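Local coordinates for protein thiamine-phosphate synthase (Pyrococcus furiosus, PDB 1XI3) that probably condenses a thiazole phosphate with a hydroxymethylpyrimidine diphosphate, using magnesium, to form thiamine monophosphate and release diphosphate, at residues A[17-22]-A[41-46]. Sequence-based numbering, arbitrary orientation.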
loop_
_atom_site.group_PDB
_atom_site.type_symbol
_atom_site.label_atom_id
_atom_site.label_comp_id
_atom_site.label_asym_id
_atom_site.label_seq_id
_atom_site.Cartn_x
_atom_site.Cartn_y
_atom_site.Cartn_z
ATOM N N LEU A 17 -3.688 -26.106 -3.536
ATOM C CA LEU A 17 -4.991 -25.625 -3.133
ATOM C C LEU A 17 -4.787 -24.264 -2.481
ATOM O O LEU A 17 -4.389 -24.152 -1.320
ATOM C CB LEU A 17 -5.712 -26.597 -2.193
ATOM C CG LEU A 17 -7.137 -26.165 -1.813
ATOM C CD1 LEU A 17 -8.081 -25.906 -3.052
ATOM C CD2 LEU A 17 -7.790 -27.165 -0.876
ATOM N N TYR A 18 -5.106 -23.243 -3.271
ATOM C CA TYR A 18 -4.777 -21.867 -2.996
ATOM C C TYR A 18 -6.096 -21.139 -2.644
ATOM O O TYR A 18 -6.959 -20.982 -3.472
ATOM C CB TYR A 18 -4.147 -21.318 -4.282
ATOM C CG TYR A 18 -3.485 -19.965 -4.209
ATOM C CD1 TYR A 18 -2.111 -19.847 -4.360
ATOM C CD2 TYR A 18 -4.230 -18.811 -4.042
ATOM C CE1 TYR A 18 -1.471 -18.594 -4.306
ATOM C CE2 TYR A 18 -3.591 -17.534 -3.982
ATOM C CZ TYR A 18 -2.232 -17.440 -4.108
ATOM O OH TYR A 18 -1.606 -16.205 -4.076
ATOM N N VAL A 19 -6.259 -20.758 -1.386
ATOM C CA VAL A 19 -7.497 -20.181 -0.884
ATOM C C VAL A 19 -7.297 -18.677 -0.630
ATOM O O VAL A 19 -6.352 -18.258 0.063
ATOM C CB VAL A 19 -7.975 -20.892 0.423
ATOM C CG1 VAL A 19 -9.130 -20.170 1.060
ATOM C CG2 VAL A 19 -8.365 -22.306 0.114
ATOM N N ILE A 20 -8.244 -17.879 -1.136
ATOM C CA ILE A 20 -8.157 -16.441 -1.076
ATOM C C ILE A 20 -9.275 -15.923 -0.188
ATOM O O ILE A 20 -10.422 -16.364 -0.275
ATOM C CB ILE A 20 -8.268 -15.836 -2.499
ATOM C CG1 ILE A 20 -7.138 -16.383 -3.429
ATOM C CG2 ILE A 20 -8.247 -14.304 -2.416
ATOM C CD1 ILE A 20 -7.292 -16.071 -4.866
ATOM N N THR A 21 -8.949 -14.969 0.672
ATOM C CA THR A 21 -9.945 -14.402 1.597
ATOM C C THR A 21 -10.967 -13.543 0.883
ATOM O O THR A 21 -10.699 -13.025 -0.185
ATOM C CB THR A 21 -9.302 -13.540 2.743
ATOM O OG1 THR A 21 -8.763 -12.317 2.229
ATOM C CG2 THR A 21 -8.254 -14.362 3.541
ATOM N N ASP A 22 -12.126 -13.363 1.505
ATOM C CA ASP A 22 -13.104 -12.386 1.030
ATOM C C ASP A 22 -14.028 -12.007 2.153
ATOM O O ASP A 22 -14.977 -12.730 2.460
ATOM C CB ASP A 22 -13.892 -12.941 -0.163
ATOM C CG ASP A 22 -14.816 -11.895 -0.784
ATOM O OD1 ASP A 22 -14.945 -10.778 -0.219
ATOM O OD2 ASP A 22 -15.367 -12.163 -1.879
ATOM N N THR A 41 -3.167 -25.233 1.059
ATOM C CA THR A 41 -1.717 -25.234 1.050
ATOM C C THR A 41 -1.106 -23.830 0.917
ATOM O O THR A 41 0.057 -23.611 1.224
ATOM C CB THR A 41 -1.157 -26.164 -0.035
ATOM O OG1 THR A 41 -1.588 -25.718 -1.339
ATOM C CG2 THR A 41 -1.623 -27.588 0.197
ATOM N N ALA A 42 -1.938 -22.895 0.463
ATOM C CA ALA A 42 -1.545 -21.499 0.324
ATOM C C ALA A 42 -2.761 -20.640 0.634
ATOM O O ALA A 42 -3.872 -21.010 0.322
ATOM C CB ALA A 42 -1.034 -21.204 -1.093
ATOM N N ILE A 43 -2.515 -19.487 1.257
ATOM C CA ILE A 43 -3.532 -18.528 1.592
ATOM C C ILE A 43 -3.112 -17.179 1.031
ATOM O O ILE A 43 -1.955 -16.792 1.125
ATOM C CB ILE A 43 -3.660 -18.372 3.125
ATOM C CG1 ILE A 43 -4.115 -19.689 3.785
ATOM C CG2 ILE A 43 -4.603 -17.254 3.527
ATOM C CD1 ILE A 43 -5.458 -20.148 3.398
ATOM N N GLN A 44 -4.066 -16.482 0.441
ATOM C CA GLN A 44 -3.851 -15.110 -0.005
ATOM C C GLN A 44 -4.832 -14.203 0.725
ATOM O O GLN A 44 -6.070 -14.388 0.653
ATOM C CB GLN A 44 -4.025 -14.961 -1.521
ATOM C CG GLN A 44 -3.796 -13.561 -2.010
ATOM C CD GLN A 44 -4.296 -13.379 -3.423
ATOM O OE1 GLN A 44 -5.276 -12.668 -3.659
ATOM N NE2 GLN A 44 -3.668 -14.057 -4.356
ATOM N N MET A 45 -4.281 -13.208 1.409
ATOM C CA MET A 45 -5.033 -12.152 2.014
ATOM C C MET A 45 -5.351 -11.086 0.981
ATOM O O MET A 45 -4.456 -10.436 0.466
ATOM C CB MET A 45 -4.261 -11.516 3.169
ATOM C CG MET A 45 -5.046 -10.489 3.926
ATOM S SD MET A 45 -4.233 -9.809 5.413
ATOM C CE MET A 45 -3.070 -8.692 4.677
ATOM N N ARG A 46 -6.640 -10.892 0.710
ATOM C CA ARG A 46 -7.064 -9.949 -0.336
ATOM C C ARG A 46 -8.110 -9.035 0.301
ATOM O O ARG A 46 -9.275 -9.429 0.468
ATOM C CB ARG A 46 -7.630 -10.706 -1.541
ATOM C CG ARG A 46 -8.092 -9.813 -2.669
ATOM C CD ARG A 46 -8.578 -10.589 -3.848
ATOM N NE ARG A 46 -9.080 -9.644 -4.832
ATOM C CZ ARG A 46 -10.318 -9.150 -4.853
ATOM N NH1 ARG A 46 -11.215 -9.513 -3.935
ATOM N NH2 ARG A 46 -10.667 -8.278 -5.814
HETATM O O HOH W 1 -10.743 -10.439 2.501
#
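Y18 and Q44 meet inside the barrel, where the carboxamide of Q44 stands almost perpendicular to the phenol ring, their planes 82° apart. Q44 NE2 reaches the ring edge and donates to Y18 OH over 3.0 Å; the hydroxyl lies only 8° out of the amide plane, evidence for a well-directed bond. With CG of Q44 anti to its backbone N (chi1 -179°) and the chain extended beyond it, the amide is carried to the hydroxyl end of the ring. Nearer the backbone, Q44 CB sits 3.6 Å from Y18 CE2. The phenol oxygen also bonds to the hydroxyl of Y131, and the ring meets F74. On the other side of the ring, CD1 of Y18 packs obliquely against A42 CB at 3.7 Å. An alanine in place of Y18 would probably deprive Q44 NE2 and the Y131 hydroxyl of this partner, open a gap beside A42 CB and leave the amide less firmly fixed in its rotation. I20 lies alongside Q44, pointing the same way, with I20 CG2 3.6 Å from Q44 OE1. These are the first two strands of a TIM barrel, joined through helix 28-37 as a parallel beta-alpha-beta unit; the bonds V19 N to A42 O, Q44 N to V19 O and T21 N to Q44 O fix their register. On the helix-facing side, I43 CD1 approaches V19 CB at 4.0 Å. At the C-terminal end of the strands, T21 OG1 accepts a nearly straight bond from R46 N over 3.0 Å and donates to a water that in turn donates to R46 O, so the hydroxyl ties down the backbone of a residue predicted, with Q44 and M45, to bind the pyrimidine diphosphate. At the opposite end, T41 OG1 receives L17 N at 3.1 Å and is also bonded to K14 O, while L17 O accepts from both T41 N and A42 N.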